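PDB 6QVI: ComZ from Thermus thermophilus, which is a competence-associated pilin with a pseudopilin-like domain and a beta-solenoid domain, and probably serves as a DNA receptor at the pilus tip. Local coordinates for residues A78-V83 and R93-L98; S130-L135 and G514-Q519; R213-K218 and G266-S271; S333-L338 and G378-L383; D373-G378 and A402-G407. One frame throughout, in Å; residues are numbered along the deposited sequence.

Contact 1: residues A78-V83 and R93-L98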
# COMPACT_ATOMS: atom_id res chain seq x y z
N ALA A 78 -33.60 1.60 -4.66
CA ALA A 78 -34.60 1.31 -5.69
C ALA A 78 -36.00 1.63 -5.18
O ALA A 78 -36.40 1.18 -4.10
CB ALA A 78 -34.56 -0.16 -6.13
N GLN A 79 -36.71 2.45 -5.92
CA GLN A 79 -38.04 2.85 -5.55
C GLN A 79 -38.98 2.35 -6.59
O GLN A 79 -38.82 2.63 -7.74
CB GLN A 79 -38.12 4.35 -5.48
CG GLN A 79 -39.40 4.85 -4.90
CD GLN A 79 -39.19 5.93 -3.90
OE1 GLN A 79 -39.80 6.98 -3.97
NE2 GLN A 79 -38.32 5.69 -2.95
N ASN A 80 -39.93 1.53 -6.17
CA ASN A 80 -40.94 0.92 -7.03
C ASN A 80 -40.43 0.12 -8.20
O ASN A 80 -41.07 0.02 -9.20
CB ASN A 80 -41.95 1.96 -7.46
CG ASN A 80 -42.67 2.54 -6.29
OD1 ASN A 80 -43.12 1.83 -5.44
ND2 ASN A 80 -42.74 3.84 -6.23
N GLU A 81 -39.30 -0.52 -8.05
CA GLU A 81 -38.76 -1.31 -9.12
C GLU A 81 -39.65 -2.50 -9.26
O GLU A 81 -40.04 -3.06 -8.29
CB GLU A 81 -37.36 -1.73 -8.74
CG GLU A 81 -36.65 -2.60 -9.74
CD GLU A 81 -35.16 -2.34 -9.75
OE1 GLU A 81 -34.76 -1.19 -9.51
OE2 GLU A 81 -34.40 -3.27 -10.01
N VAL A 82 -39.95 -2.94 -10.46
CA VAL A 82 -40.85 -4.06 -10.58
C VAL A 82 -40.24 -5.40 -10.85
O VAL A 82 -39.37 -5.54 -11.64
CB VAL A 82 -41.88 -3.81 -11.68
CG1 VAL A 82 -42.19 -2.34 -11.82
CG2 VAL A 82 -41.39 -4.36 -12.99
N VAL A 83 -40.76 -6.40 -10.18
CA VAL A 83 -40.33 -7.76 -10.37
C VAL A 83 -41.12 -8.30 -11.54
O VAL A 83 -42.24 -7.93 -11.73
CB VAL A 83 -40.68 -8.58 -9.15
CG1 VAL A 83 -39.92 -9.88 -9.12
CG2 VAL A 83 -40.42 -7.77 -7.92
N ARG A 93 -44.02 -4.81 -7.00
CA ARG A 93 -43.04 -3.78 -6.91
C ARG A 93 -42.30 -3.91 -5.60
O ARG A 93 -42.75 -4.59 -4.71
CB ARG A 93 -43.70 -2.41 -6.95
CG ARG A 93 -45.00 -2.32 -7.71
CD ARG A 93 -44.84 -1.65 -9.07
NE ARG A 93 -44.82 -0.18 -9.00
CZ ARG A 93 -44.63 0.62 -10.05
NH1 ARG A 93 -44.43 0.09 -11.25
NH2 ARG A 93 -44.61 1.93 -9.91
N TYR A 94 -41.16 -3.28 -5.48
CA TYR A 94 -40.44 -3.33 -4.24
C TYR A 94 -39.61 -2.13 -4.06
O TYR A 94 -39.32 -1.45 -4.99
CB TYR A 94 -39.60 -4.57 -4.07
CG TYR A 94 -38.47 -4.68 -5.01
CD1 TYR A 94 -37.42 -3.83 -4.95
CD2 TYR A 94 -38.45 -5.66 -5.93
CE1 TYR A 94 -36.37 -3.95 -5.81
CE2 TYR A 94 -37.41 -5.78 -6.80
CZ TYR A 94 -36.38 -4.92 -6.72
OH TYR A 94 -35.38 -5.06 -7.60
N THR A 95 -39.25 -1.86 -2.84
CA THR A 95 -38.43 -0.73 -2.60
C THR A 95 -37.26 -1.05 -1.73
O THR A 95 -37.44 -1.38 -0.60
CB THR A 95 -39.21 0.39 -2.00
OG1 THR A 95 -39.98 0.97 -3.03
CG2 THR A 95 -38.27 1.39 -1.49
N ALA A 96 -36.05 -0.91 -2.25
CA ALA A 96 -34.87 -1.29 -1.48
C ALA A 96 -34.23 -0.03 -0.94
O ALA A 96 -33.97 0.91 -1.70
CB ALA A 96 -33.88 -2.09 -2.32
N THR A 97 -33.98 -0.02 0.36
CA THR A 97 -33.35 1.09 1.06
C THR A 97 -32.19 0.55 1.86
O THR A 97 -32.28 -0.53 2.45
CB THR A 97 -34.31 1.82 2.01
OG1 THR A 97 -35.49 2.22 1.30
CG2 THR A 97 -33.66 3.05 2.56
N LEU A 98 -31.09 1.31 1.86
CA LEU A 98 -29.86 0.95 2.56
C LEU A 98 -29.67 1.92 3.71
O LEU A 98 -29.69 3.14 3.50
CB LEU A 98 -28.65 1.00 1.62
CG LEU A 98 -27.34 0.74 2.38
CD1 LEU A 98 -27.40 -0.63 3.01
CD2 LEU A 98 -26.11 0.88 1.47
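A beta hairpin of the pseudopilin-like domain, strands 78-84 and 90-100, carries a G1 bulge here: Asn80 and Glu81 both face Tyr94. Asn80 takes left-handed backbone angles, and the register slips by one between the pairs Ala78-Ala96 and Glu81-Tyr94. Tyr94 is the central side chain. Its CG sits in the crowded position between the backbone N and the carbonyl carbon (chi1 66°), which lays the ring alongside Glu81, both pointing the same way. The CB of Glu81 makes an off-centre CH-pi contact, 4.2 Å from the centroid of the Tyr94 ring, while Val83 CG2 meets the ring edge, 3.5 Å from Tyr94 CD2. Glu81 leaves with CG anti to its backbone N (chi1 178°) and then bends at chi2, so its carboxylate ends near the Tyr94 hydroxyl; its strongest partner is Lys27 of helix 12-40, in a salt bridge. That helix covers this face through Tyr28, which touches both Ala78 and Ala96. On the other face Arg93, bent at chi2 and chi3, runs alongside Val82 in the same direction, and its guanidinium lies with one face over Asn80 O. Thr95 turns OG1 anti to its carbonyl carbon, beside its backbone N, and next to the bulge it takes the N-H of Asn80: Asn80 N gives Thr95 OG1 a nearly straight hydrogen bond of 3.2 Å.

Contact 2: residues S130-L135 and G514-Q519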
# COMPACT_ATOMS: atom_id res chain seq x y z
N SER A 130 -16.32 -4.45 6.27
CA SER A 130 -15.10 -3.67 6.42
C SER A 130 -14.15 -4.02 5.29
O SER A 130 -14.07 -5.19 4.88
CB SER A 130 -14.50 -3.91 7.81
OG SER A 130 -14.02 -5.24 7.95
N ASN A 131 -13.48 -3.01 4.74
CA ASN A 131 -12.54 -3.22 3.65
C ASN A 131 -11.09 -3.37 4.14
O ASN A 131 -10.73 -3.02 5.27
CB ASN A 131 -12.64 -2.07 2.64
CG ASN A 131 -13.89 -2.19 1.75
OD1 ASN A 131 -13.91 -2.99 0.81
ND2 ASN A 131 -14.94 -1.41 2.07
N SER A 132 -10.24 -3.90 3.26
CA SER A 132 -8.84 -4.04 3.66
C SER A 132 -8.22 -2.68 3.84
O SER A 132 -7.48 -2.44 4.81
CB SER A 132 -8.04 -4.86 2.64
OG SER A 132 -8.28 -6.25 2.79
N ASP A 133 -8.52 -1.76 2.92
CA ASP A 133 -7.92 -0.43 2.85
C ASP A 133 -6.39 -0.55 2.80
O ASP A 133 -5.66 -0.24 3.76
CB ASP A 133 -8.40 0.45 4.00
CG ASP A 133 -7.86 1.89 3.91
OD1 ASP A 133 -7.37 2.27 2.82
OD2 ASP A 133 -7.94 2.63 4.92
N TYR A 134 -5.92 -1.00 1.64
CA TYR A 134 -4.48 -1.11 1.40
C TYR A 134 -3.85 0.26 1.63
O TYR A 134 -4.11 1.21 0.89
CB TYR A 134 -4.24 -1.60 -0.03
CG TYR A 134 -4.46 -3.11 -0.22
CD1 TYR A 134 -3.65 -4.04 0.43
CD2 TYR A 134 -5.52 -3.60 -1.00
CE1 TYR A 134 -3.83 -5.41 0.27
CE2 TYR A 134 -5.72 -4.97 -1.16
CZ TYR A 134 -4.87 -5.88 -0.52
OH TYR A 134 -5.04 -7.24 -0.65
N LEU A 135 -2.97 0.33 2.63
CA LEU A 135 -2.37 1.61 3.01
C LEU A 135 -1.53 2.18 1.88
O LEU A 135 -0.82 1.45 1.17
CB LEU A 135 -1.52 1.43 4.26
CG LEU A 135 -2.37 1.02 5.46
CD1 LEU A 135 -1.59 1.16 6.75
CD2 LEU A 135 -3.65 1.89 5.50
N GLY A 514 -7.27 -2.55 7.60
CA GLY A 514 -8.07 -3.41 8.44
C GLY A 514 -8.31 -4.72 7.72
O GLY A 514 -7.91 -4.89 6.57
N LYS A 515 -9.00 -5.65 8.42
CA LYS A 515 -9.30 -6.98 7.89
C LYS A 515 -10.54 -6.94 6.98
O LYS A 515 -11.47 -6.18 7.24
CB LYS A 515 -9.51 -7.98 9.03
CG LYS A 515 -8.36 -8.98 9.15
CD LYS A 515 -8.44 -9.86 10.39
CE LYS A 515 -7.75 -11.20 10.13
NZ LYS A 515 -8.16 -12.26 11.10
N PRO A 516 -10.55 -7.70 5.88
CA PRO A 516 -11.72 -7.71 4.99
C PRO A 516 -12.86 -8.59 5.53
O PRO A 516 -12.67 -9.77 5.82
CB PRO A 516 -11.16 -8.26 3.68
CG PRO A 516 -9.96 -9.15 4.11
CD PRO A 516 -9.42 -8.50 5.36
N VAL A 517 -14.05 -8.00 5.66
CA VAL A 517 -15.21 -8.72 6.19
C VAL A 517 -16.46 -8.29 5.43
O VAL A 517 -16.67 -7.10 5.15
CB VAL A 517 -15.36 -8.49 7.72
CG1 VAL A 517 -16.78 -8.76 8.17
CG2 VAL A 517 -14.42 -9.39 8.47
N PHE A 518 -17.26 -9.29 5.03
CA PHE A 518 -18.62 -9.11 4.52
C PHE A 518 -19.45 -10.20 5.20
O PHE A 518 -19.55 -11.32 4.67
CB PHE A 518 -18.68 -9.16 2.99
CG PHE A 518 -20.04 -8.93 2.47
CD1 PHE A 518 -20.50 -7.64 2.20
CD2 PHE A 518 -20.92 -10.01 2.34
CE1 PHE A 518 -21.82 -7.43 1.75
CE2 PHE A 518 -22.24 -9.82 1.92
CZ PHE A 518 -22.69 -8.53 1.63
N GLN A 519 -20.03 -9.90 6.35
CA GLN A 519 -20.67 -10.94 7.12
C GLN A 519 -22.12 -10.59 7.46
O GLN A 519 -22.42 -9.46 7.86
CB GLN A 519 -19.85 -11.24 8.38
CG GLN A 519 -20.69 -11.87 9.46
CD GLN A 519 -19.90 -12.84 10.30
OE1 GLN A 519 -19.59 -13.95 9.84
NE2 GLN A 519 -19.65 -12.48 11.55
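The Ser130 hydroxyl is held between its own backbone N and carbonyl carbon (chi1 67°). From there OG lies against Val517 CB and donates nearly along the C=O axis of Lys515 O, at 2.8 Å. Ser132 instead holds OG anti to its carbonyl carbon and sets it against the Pro516 ring, about equally far from CB, CG and CD; the polar partner of this oxygen is Glu40 at the end of helix 12-40, which also touches Pro516. Ser130 and Val517 form an antiparallel hydrogen-bonded pair, their side chains on the same face of the sheet, where strand 120-130 ends and strand 517-529 begins. Ser130 N reaches Val517 O at 2.9 Å on a carbonyl lone pair, and Val517 N returns a bond to Ser130 O at 2.9 Å. Beyond the strand the two segments stay joined by Gly514 N, which bonds to Ser132 O at 2.8 Å from above the carbonyl plane. These segments are the outgoing and returning connections between the pseudopilin-like domain and the beta-solenoid. With four hydrogen bonds, three of them wholly backbone, they are held to each other mainly by main-chain pairing.

Contact 3: residues R213-K218 and G266-S271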
# COMPACT_ATOMS: atom_id res chain seq x y z
N ARG A 213 -0.95 9.36 9.78
CA ARG A 213 -1.44 8.46 10.81
C ARG A 213 -0.29 8.10 11.74
O ARG A 213 0.80 7.71 11.29
CB ARG A 213 -2.05 7.18 10.22
CG ARG A 213 -3.30 7.40 9.37
CD ARG A 213 -4.06 6.09 9.09
NE ARG A 213 -4.39 5.97 7.67
CZ ARG A 213 -5.61 5.87 7.18
NH1 ARG A 213 -6.65 5.88 7.99
NH2 ARG A 213 -5.80 5.75 5.87
N VAL A 214 -0.57 8.14 13.02
CA VAL A 214 0.39 7.77 13.99
C VAL A 214 -0.33 6.93 14.97
O VAL A 214 -1.10 7.43 15.73
CB VAL A 214 0.92 8.97 14.71
CG1 VAL A 214 1.64 8.54 15.95
CG2 VAL A 214 1.83 9.75 13.82
N GLN A 215 -0.08 5.65 14.97
CA GLN A 215 -0.76 4.78 15.87
C GLN A 215 -0.44 4.94 17.32
O GLN A 215 -1.32 4.86 18.13
CB GLN A 215 -0.55 3.35 15.48
CG GLN A 215 -0.91 2.42 16.61
CD GLN A 215 -0.81 0.98 16.23
OE1 GLN A 215 -0.18 0.63 15.26
NE2 GLN A 215 -1.45 0.13 16.99
N TYR A 216 0.81 5.14 17.68
CA TYR A 216 1.12 5.32 19.08
C TYR A 216 1.94 6.55 19.28
O TYR A 216 3.03 6.63 18.80
CB TYR A 216 1.92 4.15 19.62
CG TYR A 216 1.19 2.86 19.74
CD1 TYR A 216 0.11 2.72 20.56
CD2 TYR A 216 1.60 1.76 19.04
CE1 TYR A 216 -0.55 1.53 20.66
CE2 TYR A 216 0.94 0.58 19.14
CZ TYR A 216 -0.14 0.47 19.94
OH TYR A 216 -0.79 -0.71 20.03
N GLY A 217 1.42 7.52 20.02
CA GLY A 217 2.16 8.73 20.29
C GLY A 217 1.49 10.03 19.89
O GLY A 217 0.45 10.02 19.31
N LYS A 218 2.12 11.13 20.26
CA LYS A 218 1.70 12.48 19.92
C LYS A 218 2.59 13.05 18.81
O LYS A 218 3.54 12.41 18.37
CB LYS A 218 1.72 13.37 21.16
CG LYS A 218 0.98 12.79 22.35
CD LYS A 218 1.46 13.41 23.63
CE LYS A 218 0.77 14.71 23.83
NZ LYS A 218 -0.64 14.44 24.25
N GLY A 266 -8.52 13.57 14.10
CA GLY A 266 -8.75 12.94 15.39
C GLY A 266 -7.66 11.98 15.84
O GLY A 266 -6.50 12.13 15.45
N GLY A 267 -8.04 10.89 16.49
CA GLY A 267 -7.08 9.91 16.92
C GLY A 267 -6.81 8.92 15.82
O GLY A 267 -7.28 9.07 14.70
N PHE A 268 -5.98 7.93 16.13
CA PHE A 268 -5.65 6.90 15.16
C PHE A 268 -6.94 6.20 14.76
O PHE A 268 -7.72 5.76 15.62
CB PHE A 268 -4.66 5.92 15.78
CG PHE A 268 -4.22 4.81 14.86
CD1 PHE A 268 -3.32 5.03 13.80
CD2 PHE A 268 -4.68 3.53 15.07
CE1 PHE A 268 -2.89 3.96 13.01
CE2 PHE A 268 -4.28 2.47 14.26
CZ PHE A 268 -3.40 2.68 13.23
N ASP A 269 -7.21 6.19 13.46
CA ASP A 269 -8.50 5.79 12.89
C ASP A 269 -8.50 4.38 12.30
O ASP A 269 -9.09 4.17 11.24
CB ASP A 269 -8.90 6.79 11.83
CG ASP A 269 -8.02 6.71 10.63
OD1 ASP A 269 -6.79 6.50 10.79
OD2 ASP A 269 -8.55 6.87 9.52
N LEU A 270 -7.85 3.40 12.92
CA LEU A 270 -7.82 2.08 12.31
C LEU A 270 -7.98 1.00 13.37
O LEU A 270 -7.35 1.04 14.43
CB LEU A 270 -6.52 1.83 11.56
CG LEU A 270 -6.15 2.57 10.27
CD1 LEU A 270 -4.72 2.14 9.76
CD2 LEU A 270 -7.20 2.39 9.21
N SER A 271 -8.84 0.05 13.06
CA SER A 271 -8.92 -1.21 13.77
C SER A 271 -8.10 -2.22 12.98
O SER A 271 -7.95 -2.08 11.76
CB SER A 271 -10.36 -1.67 13.93
OG SER A 271 -11.14 -1.29 12.80
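Phe268 holds CG anti to its backbone N (chi1 -179°) and so swings its ring onto Gln215, whose CG is likewise anti to its N. Gln215 CB stands over the ring face in a CH-pi contact, 3.6 Å from the Phe268 centroid, with Gln215 CA over the same face toward CD1. The extended Gln215 chain leaves its amide plane only 6° from that of the ring. Arg213 starts with CG anti to its carbonyl carbon and is bent at chi3, while Asp269 CG takes the crowded position between N and carbonyl carbon (chi1 69°). The two chains cross at about a right angle, yet guanidinium and carboxylate end nearly coplanar. Both acid oxygens close on one nitrogen: Arg213 NH1 is 2.6 Å from Asp269 OD2 and 2.9 Å from Asp269 OD1, which takes its hydrogen bond on the syn lone pair. Leu270 CD2 lies near the same NH1. Strand 212-214 belongs to the beta-solenoid, and the loop after strand 265-266 packs across its end, next to Tyr161 and Phe238. The arginine charge would favour the ionised form of Asp269, while Asp133 adds only a weak, long ion pair at NH2.

Contact 4: residues S333-L338 and G378-L383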
# COMPACT_ATOMS: atom_id res chain seq x y z
N SER A 333 33.82 -11.37 -1.17
CA SER A 333 34.05 -10.53 -0.02
C SER A 333 32.96 -10.40 0.98
O SER A 333 33.23 -10.09 2.12
CB SER A 333 34.28 -9.13 -0.52
OG SER A 333 33.45 -8.82 -1.61
N GLY A 334 31.73 -10.65 0.59
CA GLY A 334 30.59 -10.42 1.46
C GLY A 334 29.88 -9.14 1.12
O GLY A 334 28.89 -8.77 1.79
N THR A 335 30.33 -8.48 0.06
CA THR A 335 29.76 -7.23 -0.42
C THR A 335 29.78 -7.33 -1.93
O THR A 335 30.86 -7.45 -2.54
CB THR A 335 30.54 -5.99 0.04
OG1 THR A 335 30.34 -5.78 1.45
CG2 THR A 335 30.09 -4.77 -0.73
N LEU A 336 28.60 -7.25 -2.52
CA LEU A 336 28.41 -7.28 -3.96
C LEU A 336 28.39 -5.82 -4.40
O LEU A 336 27.44 -5.09 -4.11
CB LEU A 336 27.08 -7.93 -4.29
CG LEU A 336 26.71 -8.49 -5.65
CD1 LEU A 336 25.31 -9.00 -5.50
CD2 LEU A 336 26.77 -7.48 -6.72
N THR A 337 29.39 -5.40 -5.14
CA THR A 337 29.38 -4.06 -5.65
C THR A 337 29.29 -4.23 -7.12
O THR A 337 29.96 -5.02 -7.69
CB THR A 337 30.59 -3.23 -5.22
OG1 THR A 337 31.29 -2.74 -6.36
CG2 THR A 337 31.50 -4.02 -4.38
N LEU A 338 28.44 -3.48 -7.76
CA LEU A 338 28.27 -3.66 -9.20
C LEU A 338 29.35 -2.87 -9.93
O LEU A 338 30.34 -3.47 -10.35
CB LEU A 338 26.88 -3.22 -9.62
CG LEU A 338 25.80 -4.14 -9.08
CD1 LEU A 338 24.53 -3.87 -9.78
CD2 LEU A 338 26.17 -5.54 -9.35
N GLY A 378 23.54 -12.36 4.05
CA GLY A 378 24.86 -12.18 4.60
C GLY A 378 25.76 -11.52 3.61
O GLY A 378 26.94 -11.72 3.61
N ILE A 379 25.18 -10.67 2.80
CA ILE A 379 25.88 -10.02 1.71
C ILE A 379 25.36 -8.60 1.67
O ILE A 379 24.16 -8.38 1.88
CB ILE A 379 25.62 -10.73 0.36
CG1 ILE A 379 26.43 -12.02 0.25
CG2 ILE A 379 25.89 -9.78 -0.81
CD1 ILE A 379 26.07 -12.85 -0.98
N ASP A 380 26.24 -7.63 1.53
CA ASP A 380 25.79 -6.28 1.26
C ASP A 380 25.81 -6.05 -0.25
O ASP A 380 26.44 -6.78 -1.01
CB ASP A 380 26.66 -5.27 2.00
CG ASP A 380 26.37 -5.26 3.51
OD1 ASP A 380 27.12 -4.64 4.31
OD2 ASP A 380 25.35 -5.88 3.89
N ALA A 381 25.07 -5.04 -0.68
CA ALA A 381 25.06 -4.70 -2.09
C ALA A 381 25.28 -3.21 -2.23
O ALA A 381 24.69 -2.44 -1.47
CB ALA A 381 23.74 -5.13 -2.76
N VAL A 382 26.12 -2.82 -3.18
CA VAL A 382 26.25 -1.41 -3.54
C VAL A 382 26.17 -1.37 -5.06
O VAL A 382 26.77 -2.23 -5.73
CB VAL A 382 27.58 -0.78 -3.03
CG1 VAL A 382 27.89 -1.19 -1.55
CG2 VAL A 382 28.72 -0.91 -4.01
N LEU A 383 25.32 -0.49 -5.59
CA LEU A 383 25.29 -0.17 -7.01
C LEU A 383 25.93 1.19 -7.12
O LEU A 383 25.39 2.18 -6.61
CB LEU A 383 23.87 -0.14 -7.59
CG LEU A 383 23.04 -1.39 -7.64
CD1 LEU A 383 22.47 -1.59 -6.30
CD2 LEU A 383 21.93 -1.11 -8.63
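Two short parallel strands, 335-337 and 380-383, run 14° from exactly parallel, and four backbone hydrogen bonds alternate between them. Asp380 N bonds to Gly334 O on a lone pair, and Leu336 N to Asp380 O at 2.7 Å from above the carbonyl plane. Val382 N then meets Leu336 O at 2.8 Å, and Leu338 N comes in nearly along the C=O axis of Val382 O. Gly334, at phi 101°, turns the chain into the strand with its carbonyl aimed across. Apolar contacts gather on the face of Leu336 and Ala381. Leu336 CB lies 4.1 Å from Ile379 CG2, and further along Leu338 and Leu383 lie side by side, both with CG anti to the carbonyl carbon, so that Leu338 CD1 reaches Leu383 CG at 3.6 Å. The other face is more polar and more exposed: Thr337 and Val382 point the same way, Thr337 CB beside Val382 CG2, and Asp380 and Thr335 cross obliquely, the Asp380 carboxylate accepting a hydrogen bond from Asn412 N. This is consistent with parallel strands stacked on coils of the beta-solenoid. Strand 409-415 continues it beyond 380-383, while Phe357 and Tyr359 of strand 357-360 and Leu368 of strand 366-371 close over the leucine face.

Contact 5: residues D373-G378 and A402-G407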
# COMPACT_ATOMS: atom_id res chain seq x y z
N ASP A 373 12.82 -13.42 -8.55
CA ASP A 373 13.28 -12.76 -7.35
C ASP A 373 14.61 -13.33 -6.85
O ASP A 373 14.80 -14.55 -6.82
CB ASP A 373 12.20 -12.87 -6.27
CG ASP A 373 10.84 -12.34 -6.76
OD1 ASP A 373 10.50 -11.18 -6.47
OD2 ASP A 373 10.10 -13.09 -7.46
N VAL A 374 15.49 -12.47 -6.39
CA VAL A 374 16.79 -12.88 -5.91
C VAL A 374 17.09 -12.39 -4.52
O VAL A 374 16.92 -11.25 -4.25
CB VAL A 374 17.89 -12.40 -6.87
CG1 VAL A 374 17.39 -11.34 -7.80
CG2 VAL A 374 19.09 -11.87 -6.15
N VAL A 375 17.56 -13.25 -3.64
CA VAL A 375 17.91 -12.83 -2.31
C VAL A 375 19.27 -13.31 -1.88
O VAL A 375 19.54 -14.47 -1.96
CB VAL A 375 16.86 -13.23 -1.27
CG1 VAL A 375 15.95 -14.26 -1.82
CG2 VAL A 375 17.48 -13.76 -0.01
N LEU A 376 20.09 -12.38 -1.41
CA LEU A 376 21.43 -12.62 -0.94
C LEU A 376 21.49 -12.47 0.54
O LEU A 376 21.29 -11.42 1.02
CB LEU A 376 22.33 -11.58 -1.53
CG LEU A 376 21.93 -11.28 -2.94
CD1 LEU A 376 22.82 -10.24 -3.54
CD2 LEU A 376 22.00 -12.54 -3.75
N GLU A 377 21.78 -13.52 1.26
CA GLU A 377 21.84 -13.40 2.69
C GLU A 377 23.26 -13.31 3.18
O GLU A 377 24.07 -14.09 2.78
CB GLU A 377 21.19 -14.60 3.34
CG GLU A 377 19.81 -14.90 2.81
CD GLU A 377 19.13 -16.06 3.51
OE1 GLU A 377 19.04 -16.09 4.74
OE2 GLU A 377 18.66 -16.95 2.80
N GLY A 378 23.54 -12.36 4.05
CA GLY A 378 24.86 -12.18 4.60
C GLY A 378 25.76 -11.52 3.61
O GLY A 378 26.94 -11.72 3.61
N ALA A 402 16.60 -8.96 -2.55
CA ALA A 402 16.69 -8.92 -1.11
C ALA A 402 18.14 -9.06 -0.69
O ALA A 402 18.85 -9.93 -1.19
CB ALA A 402 15.88 -10.03 -0.46
N VAL A 403 18.56 -8.20 0.23
CA VAL A 403 19.80 -8.37 0.96
C VAL A 403 19.39 -8.56 2.41
O VAL A 403 18.86 -7.64 3.04
CB VAL A 403 20.77 -7.19 0.79
CG1 VAL A 403 21.46 -7.21 -0.57
CG2 VAL A 403 20.00 -5.88 0.91
N LEU A 404 19.59 -9.76 2.92
CA LEU A 404 19.20 -10.13 4.27
C LEU A 404 20.41 -10.33 5.16
O LEU A 404 21.51 -10.63 4.69
CB LEU A 404 18.37 -11.41 4.23
CG LEU A 404 17.19 -11.44 3.25
CD1 LEU A 404 16.42 -12.72 3.50
CD2 LEU A 404 16.29 -10.20 3.36
N LYS A 405 20.21 -10.16 6.46
CA LYS A 405 21.30 -10.45 7.38
C LYS A 405 21.41 -11.94 7.62
O LYS A 405 20.42 -12.67 7.60
CB LYS A 405 21.10 -9.73 8.72
CG LYS A 405 21.06 -8.23 8.62
CD LYS A 405 21.03 -7.64 10.02
CE LYS A 405 21.11 -6.13 9.96
NZ LYS A 405 21.10 -5.56 11.33
N LEU A 406 22.62 -12.40 7.84
CA LEU A 406 22.87 -13.79 8.17
C LEU A 406 23.97 -13.81 9.22
O LEU A 406 25.09 -13.38 8.94
CB LEU A 406 23.26 -14.59 6.93
CG LEU A 406 23.28 -16.10 7.14
CD1 LEU A 406 22.08 -16.60 8.01
CD2 LEU A 406 23.35 -16.84 5.78
N GLY A 407 23.63 -14.25 10.43
CA GLY A 407 24.56 -14.16 11.54
C GLY A 407 25.00 -12.74 11.86
O GLY A 407 26.16 -12.51 12.24
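In this parallel pair of beta-solenoid strands, 374-377 and 398-406, the packing is closest near Val375 and Ala402. There Val375 CB sits directly against Ala402 CB at 3.4 Å. Next on the same face, Val375 CG2 crosses obliquely to Leu404 CD1 at 3.8 Å. Leu404 and Glu377 both place CG anti to the carbonyl carbon (chi1 -51° in each), so they run side by side and the aliphatic part of the glutamate lies along the leucine, with Glu377 CG 4.0 Å from Leu404 CB. On the reverse face the touch is looser: Leu376 CD1 comes only within 4.5 Å of Val403 CG1. Toward the partly exposed end Lys405 points away from strand 374-377, whereas Leu406, CG anti to its backbone N (chi1 -169°), leans back over Gly378, a residue with positive phi, and packs its CB 3.7 Å from Gly378 CA. Four backbone bonds join the strands, from Ala402 N to Val374 O through to Gly378 N, which meets Leu404 O at 2.7 Å and almost straight. Glu377 is buried, but its carboxylate forms a salt bridge with Arg305 on neighbouring strand 304-309. The acid is thus probably kept ionised although its stem is packed in hydrocarbon, joining charge pairing to apolar stacking between coils.

Overall arrangement
The five contacts trace the molecule from one domain to the other. Contact 1 lies in the pseudopilin-like domain, and contact 2, its centre 29 Å away, is reached through the same antiparallel sheet and marks where the chain leaves for the beta-solenoid and returns. Contacts 3, 4 and 5 all fall within the loop that contact 2 closes. Contact 3 adjoins it, centres 18 Å apart, through Asp133 and Arg213. Contacts 4 and 5 sit farther into the solenoid, centres 10 Å apart; they share Gly378, and Leu336 CD1 touches Leu376 CD1 at 3.4 Å. Contacts 1 and 4, centres 66 Å apart, lie on opposite sides of the chain's centre.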